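Local coordinates for tyrosine--tRNA ligase (Archaeoglobus fulgidus, PDB 2CYB), which probably catalyses the two-step attachment of tyrosine to its cognate tRNA, activating the amino acid with ATP to Tyr-AMP before transferring it, at residues Gln60-His74 / Leu102-Gln116. Numbering follows the deposited sequence.
With TYR (tyrosine), chain C.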
loop_
_atom_site.group_PDB
_atom_site.type_symbol
_atom_site.label_atom_id
_atom_site.label_comp_id
_atom_site.label_asym_id
_atom_site.label_seq_id
_atom_site.Cartn_x
_atom_site.Cartn_y
_atom_site.Cartn_z
ATOM N N GLN A 60 31.095 13.011 1.638
ATOM C CA GLN A 60 31.236 14.297 0.966
ATOM C C GLN A 60 32.727 14.655 0.896
ATOM O O GLN A 60 33.200 15.233 -0.086
ATOM C CB GLN A 60 30.451 15.360 1.740
ATOM C CG GLN A 60 30.289 16.697 1.036
ATOM C CD GLN A 60 31.557 17.522 1.057
ATOM O OE1 GLN A 60 32.139 17.745 2.115
ATOM N NE2 GLN A 60 31.988 17.984 -0.113
ATOM N N GLU A 61 33.465 14.288 1.938
ATOM C CA GLU A 61 34.899 14.556 1.986
ATOM C C GLU A 61 35.621 13.675 0.977
ATOM O O GLU A 61 36.692 14.031 0.484
ATOM C CB GLU A 61 35.447 14.285 3.391
ATOM C CG GLU A 61 36.941 14.499 3.516
ATOM C CD GLU A 61 37.451 14.257 4.924
ATOM O OE1 GLU A 61 38.680 14.357 5.135
ATOM O OE2 GLU A 61 36.624 13.970 5.817
ATOM N N ALA A 62 35.032 12.522 0.674
ATOM C CA ALA A 62 35.615 11.592 -0.281
ATOM C C ALA A 62 35.164 11.882 -1.715
ATOM O O ALA A 62 35.402 11.078 -2.612
ATOM C CB ALA A 62 35.266 10.158 0.100
ATOM N N GLY A 63 34.492 13.011 -1.920
ATOM C CA GLY A 63 34.069 13.371 -3.265
ATOM C C GLY A 63 32.648 13.077 -3.719
ATOM O O GLY A 63 32.290 13.409 -4.850
ATOM N N PHE A 64 31.839 12.458 -2.862
ATOM C CA PHE A 64 30.457 12.133 -3.216
ATOM C C PHE A 64 29.535 13.339 -3.191
ATOM O O PHE A 64 29.789 14.317 -2.484
ATOM C CB PHE A 64 29.860 11.110 -2.241
ATOM C CG PHE A 64 30.187 9.687 -2.556
ATOM C CD1 PHE A 64 31.492 9.219 -2.477
ATOM C CD2 PHE A 64 29.173 8.794 -2.898
ATOM C CE1 PHE A 64 31.785 7.884 -2.730
ATOM C CE2 PHE A 64 29.452 7.456 -3.153
ATOM C CZ PHE A 64 30.766 6.997 -3.068
ATOM N N GLU A 65 28.461 13.245 -3.973
ATOM C CA GLU A 65 27.413 14.261 -4.019
ATOM C C GLU A 65 26.512 13.754 -2.896
ATOM O O GLU A 65 26.288 12.550 -2.806
ATOM C CB GLU A 65 26.623 14.192 -5.335
ATOM C CG GLU A 65 27.372 14.612 -6.590
ATOM C CD GLU A 65 26.487 14.582 -7.834
ATOM O OE1 GLU A 65 26.919 15.089 -8.887
ATOM O OE2 GLU A 65 25.358 14.046 -7.765
ATOM N N ILE A 66 26.001 14.644 -2.053
ATOM C CA ILE A 66 25.167 14.211 -0.937
ATOM C C ILE A 66 23.728 14.694 -0.956
ATOM O O ILE A 66 23.451 15.880 -1.145
ATOM C CB ILE A 66 25.777 14.647 0.420
ATOM C CG1 ILE A 66 27.191 14.086 0.570
ATOM C CG2 ILE A 66 24.895 14.167 1.569
ATOM C CD1 ILE A 66 27.274 12.581 0.521
ATOM N N ILE A 67 22.806 13.760 -0.752
ATOM C CA ILE A 67 21.396 14.101 -0.690
ATOM C C ILE A 67 20.864 13.682 0.675
ATOM O O ILE A 67 21.147 12.582 1.148
ATOM C CB ILE A 67 20.568 13.364 -1.762
ATOM C CG1 ILE A 67 20.999 13.812 -3.158
ATOM C CG2 ILE A 67 19.081 13.647 -1.552
ATOM C CD1 ILE A 67 20.198 13.168 -4.267
ATOM N N VAL A 68 20.119 14.571 1.318
ATOM C CA VAL A 68 19.511 14.251 2.600
ATOM C C VAL A 68 18.015 14.271 2.355
ATOM O O VAL A 68 17.448 15.308 2.013
ATOM C CB VAL A 68 19.834 15.288 3.688
ATOM C CG1 VAL A 68 19.040 14.973 4.960
ATOM C CG2 VAL A 68 21.323 15.277 3.989
ATOM N N LEU A 69 17.377 13.120 2.512
ATOM C CA LEU A 69 15.940 13.032 2.304
ATOM C C LEU A 69 15.170 13.184 3.605
ATOM O O LEU A 69 15.310 12.373 4.529
ATOM C CB LEU A 69 15.567 11.691 1.654
ATOM C CG LEU A 69 14.057 11.405 1.557
ATOM C CD1 LEU A 69 13.392 12.412 0.623
ATOM C CD2 LEU A 69 13.845 9.990 1.047
ATOM N N LEU A 70 14.381 14.247 3.681
ATOM C CA LEU A 70 13.529 14.483 4.831
ATOM C C LEU A 70 12.271 13.740 4.371
ATOM O O LEU A 70 11.454 14.271 3.624
ATOM C CB LEU A 70 13.272 15.983 4.998
ATOM C CG LEU A 70 14.547 16.794 5.297
ATOM C CD1 LEU A 70 14.319 18.271 5.034
ATOM C CD2 LEU A 70 14.958 16.576 6.738
ATOM N N ALA A 71 12.149 12.487 4.797
ATOM C CA ALA A 71 11.041 11.631 4.387
ATOM C C ALA A 71 9.742 11.888 5.129
ATOM O O ALA A 71 9.330 11.082 5.960
ATOM C CB ALA A 71 11.459 10.153 4.546
ATOM N N ASP A 72 9.070 12.993 4.809
ATOM C CA ASP A 72 7.835 13.339 5.493
ATOM C C ASP A 72 6.685 12.364 5.269
ATOM O O ASP A 72 5.930 12.088 6.191
ATOM C CB ASP A 72 7.385 14.767 5.127
ATOM C CG ASP A 72 7.310 15.006 3.626
ATOM O OD1 ASP A 72 6.731 16.041 3.233
ATOM O OD2 ASP A 72 7.835 14.190 2.837
ATOM N N ILE A 73 6.541 11.853 4.051
ATOM C CA ILE A 73 5.472 10.896 3.783
ATOM C C ILE A 73 5.751 9.606 4.564
ATOM O O ILE A 73 4.838 9.015 5.130
ATOM C CB ILE A 73 5.374 10.567 2.289
ATOM C CG1 ILE A 73 5.116 11.852 1.490
ATOM C CG2 ILE A 73 4.262 9.554 2.051
ATOM C CD1 ILE A 73 3.886 12.600 1.912
ATOM N N HIS A 74 7.011 9.178 4.600
ATOM C CA HIS A 74 7.355 7.972 5.354
ATOM C C HIS A 74 6.998 8.132 6.830
ATOM O O HIS A 74 6.459 7.209 7.456
ATOM C CB HIS A 74 8.843 7.641 5.215
ATOM C CG HIS A 74 9.180 6.943 3.937
ATOM N ND1 HIS A 74 9.345 7.614 2.745
ATOM C CD2 HIS A 74 9.331 5.626 3.656
ATOM C CE1 HIS A 74 9.586 6.740 1.783
ATOM N NE2 HIS A 74 9.582 5.528 2.308
ATOM N N LEU A 102 26.186 19.540 7.825
ATOM C CA LEU A 102 25.669 19.278 6.488
ATOM C C LEU A 102 25.078 20.541 5.869
ATOM O O LEU A 102 23.883 20.596 5.564
ATOM C CB LEU A 102 24.615 18.165 6.524
ATOM C CG LEU A 102 25.148 16.740 6.685
ATOM C CD1 LEU A 102 23.988 15.757 6.776
ATOM C CD2 LEU A 102 26.043 16.394 5.503
ATOM N N ASP A 103 25.923 21.554 5.684
ATOM C CA ASP A 103 25.491 22.819 5.096
ATOM C C ASP A 103 25.019 22.623 3.659
ATOM O O ASP A 103 25.431 21.683 2.977
ATOM C CB ASP A 103 26.629 23.845 5.148
ATOM C CG ASP A 103 27.905 23.330 4.517
ATOM O OD1 ASP A 103 27.924 23.130 3.283
ATOM O OD2 ASP A 103 28.887 23.118 5.258
ATOM N N GLU A 104 24.160 23.527 3.202
ATOM C CA GLU A 104 23.595 23.437 1.862
ATOM C C GLU A 104 24.560 23.575 0.689
ATOM O O GLU A 104 24.137 23.586 -0.466
ATOM C CB GLU A 104 22.448 24.436 1.728
ATOM C CG GLU A 104 21.262 24.071 2.603
ATOM C CD GLU A 104 20.055 24.942 2.356
ATOM O OE1 GLU A 104 20.068 26.119 2.774
ATOM O OE2 GLU A 104 19.092 24.448 1.735
ATOM N N SER A 105 25.852 23.678 0.977
ATOM C CA SER A 105 26.845 23.771 -0.083
ATOM C C SER A 105 27.489 22.395 -0.216
ATOM O O SER A 105 28.141 22.096 -1.214
ATOM C CB SER A 105 27.912 24.814 0.257
ATOM O OG SER A 105 28.736 24.381 1.325
ATOM N N ARG A 106 27.289 21.560 0.801
ATOM C CA ARG A 106 27.840 20.210 0.815
ATOM C C ARG A 106 26.761 19.137 0.652
ATOM O O ARG A 106 27.060 17.996 0.298
ATOM C CB ARG A 106 28.604 19.959 2.121
ATOM C CG ARG A 106 29.847 20.819 2.308
ATOM C CD ARG A 106 30.630 20.389 3.548
ATOM N NE ARG A 106 31.881 21.128 3.720
ATOM C CZ ARG A 106 32.890 21.126 2.851
ATOM N NH1 ARG A 106 32.811 20.422 1.730
ATOM N NH2 ARG A 106 33.986 21.825 3.105
ATOM N N ALA A 107 25.508 19.502 0.907
ATOM C CA ALA A 107 24.410 18.547 0.796
ATOM C C ALA A 107 23.116 19.170 0.271
ATOM O O ALA A 107 22.812 20.329 0.551
ATOM C CB ALA A 107 24.160 17.902 2.154
ATOM N N LYS A 108 22.356 18.380 -0.482
ATOM C CA LYS A 108 21.087 18.827 -1.050
ATOM C C LYS A 108 19.929 18.213 -0.272
ATOM O O LYS A 108 19.778 16.990 -0.241
ATOM C CB LYS A 108 20.992 18.403 -2.517
ATOM C CG LYS A 108 19.698 18.812 -3.217
ATOM C CD LYS A 108 19.706 18.369 -4.676
ATOM C CE LYS A 108 18.547 18.959 -5.464
ATOM N NZ LYS A 108 17.226 18.520 -4.943
ATOM N N PHE A 109 19.115 19.058 0.355
ATOM C CA PHE A 109 17.973 18.571 1.114
ATOM C C PHE A 109 16.748 18.436 0.221
ATOM O O PHE A 109 16.428 19.334 -0.562
ATOM C CB PHE A 109 17.665 19.502 2.293
ATOM C CG PHE A 109 18.728 19.499 3.357
ATOM C CD1 PHE A 109 19.940 20.152 3.154
ATOM C CD2 PHE A 109 18.537 18.796 4.544
ATOM C CE1 PHE A 109 20.948 20.100 4.112
ATOM C CE2 PHE A 109 19.535 18.736 5.511
ATOM C CZ PHE A 109 20.745 19.388 5.297
ATOM N N VAL A 110 16.075 17.295 0.333
ATOM C CA VAL A 110 14.878 17.024 -0.456
ATOM C C VAL A 110 13.732 16.582 0.449
ATOM O O VAL A 110 13.929 15.812 1.394
ATOM C CB VAL A 110 15.144 15.912 -1.509
ATOM C CG1 VAL A 110 13.850 15.530 -2.224
ATOM C CG2 VAL A 110 16.168 16.396 -2.520
ATOM N N LEU A 111 12.539 17.098 0.175
ATOM C CA LEU A 111 11.355 16.718 0.935
ATOM C C LEU A 111 10.676 15.610 0.133
ATOM O O LEU A 111 10.408 15.774 -1.056
ATOM C CB LEU A 111 10.391 17.899 1.087
ATOM C CG LEU A 111 10.039 18.406 2.490
ATOM C CD1 LEU A 111 8.935 19.448 2.369
ATOM C CD2 LEU A 111 9.576 17.269 3.386
ATOM N N GLY A 112 10.413 14.480 0.775
ATOM C CA GLY A 112 9.768 13.382 0.074
ATOM C C GLY A 112 8.529 13.807 -0.702
ATOM O O GLY A 112 8.374 13.444 -1.870
ATOM N N SER A 113 7.656 14.577 -0.064
ATOM C CA SER A 113 6.430 15.025 -0.720
ATOM C C SER A 113 6.686 15.786 -2.026
ATOM O O SER A 113 5.769 15.986 -2.815
ATOM C CB SER A 113 5.598 15.886 0.238
ATOM O OG SER A 113 6.378 16.907 0.840
ATOM N N GLU A 114 7.930 16.203 -2.255
ATOM C CA GLU A 114 8.290 16.929 -3.479
ATOM C C GLU A 114 8.135 16.094 -4.753
ATOM O O GLU A 114 7.908 16.638 -5.840
ATOM C CB GLU A 114 9.746 17.404 -3.418
ATOM C CG GLU A 114 10.025 18.609 -2.550
ATOM C CD GLU A 114 11.503 18.998 -2.585
ATOM O OE1 GLU A 114 12.097 18.970 -3.685
ATOM O OE2 GLU A 114 12.070 19.333 -1.523
ATOM N N TYR A 115 8.274 14.778 -4.626
ATOM C CA TYR A 115 8.172 13.903 -5.784
ATOM C C TYR A 115 7.434 12.585 -5.535
ATOM O O TYR A 115 7.079 11.896 -6.485
ATOM C CB TYR A 115 9.571 13.567 -6.296
ATOM C CG TYR A 115 10.374 12.755 -5.299
ATOM C CD1 TYR A 115 11.076 13.378 -4.265
ATOM C CD2 TYR A 115 10.397 11.359 -5.367
ATOM C CE1 TYR A 115 11.792 12.629 -3.319
ATOM C CE2 TYR A 115 11.104 10.600 -4.425
ATOM C CZ TYR A 115 11.799 11.242 -3.406
ATOM O OH TYR A 115 12.505 10.495 -2.477
ATOM N N GLN A 116 7.212 12.226 -4.274
ATOM C CA GLN A 116 6.552 10.949 -3.978
ATOM C C GLN A 116 5.061 10.862 -4.306
ATOM O O GLN A 116 4.452 9.809 -4.123
ATOM C CB GLN A 116 6.795 10.564 -2.514
ATOM C CG GLN A 116 8.264 10.345 -2.226
ATOM C CD GLN A 116 8.570 10.151 -0.749
ATOM O OE1 GLN A 116 7.905 10.713 0.123
ATOM N NE2 GLN A 116 9.597 9.368 -0.467
HETATM N N TYR C . 13.597 3.873 6.977
HETATM C CA TYR C . 14.484 4.945 7.491
HETATM C C TYR C . 14.558 4.913 9.016
HETATM O O TYR C . 15.268 5.761 9.580
HETATM C CB TYR C . 13.974 6.305 7.001
HETATM C CG TYR C . 14.012 6.402 5.495
HETATM C CD1 TYR C . 12.864 6.694 4.757
HETATM C CD2 TYR C . 15.213 6.195 4.805
HETATM C CE1 TYR C . 12.913 6.782 3.355
HETATM C CE2 TYR C . 15.274 6.278 3.425
HETATM C CZ TYR C . 14.125 6.573 2.703
HETATM O OH TYR C . 14.207 6.672 1.337
HETATM O OXT TYR C . 13.918 4.030 9.623
HETATM O O HOH W 1 27.310 17.083 -2.008
HETATM O O HOH W 2 8.847 10.343 2.553
#
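Asp72 and Ser113 close the C-terminal end of a parallel strand pair. Asp72 uses the syn lone pair of each carboxylate oxygen to hold the hydroxyl and the backbone N-H of one serine: OD1 accepts from Ser113 OG at 2.6 Å, OD2 from Ser113 N at 2.9 Å. A chi1 of 52° places CG between the backbone N and the carbonyl carbon, facing the turn that follows strand 108-111. Two residues before Asp72, Leu70 O accepts Gly112 N (3.0 Å) and Asp72 N from opposite faces of its carbonyl plane, while five backbone bonds join the two segments. On one side of the sheet Val68 CB lies over the face of the Phe109 ring, 4.2 Å from its centroid, and Val68 CG2 meets Leu102 CD1; on the other, Ile67 CG2 touches Val110 CG2.

Farther along, Gln116 NE2 comes to the edge of the His74 imidazole, 3.5 Å from CE1, whereas the bound tyrosine lies over a face of that ring. A water bridges His74 N and Gln116 OE1. Gln116 NE2 also bonds Asp165 OD2, and Asp165 OD1 binds the tyrosine, consistent with a second-shell role for Gln116. In this class I Rossmann fold, strand 108-111 is outermost within this chain, reached from strand 65-70 by a right-handed crossover through helices 72-77 and 83-99; strand 34-39 flanks strand 65-70 on its other side, and helix 154-168 packs against Leu69 and His74.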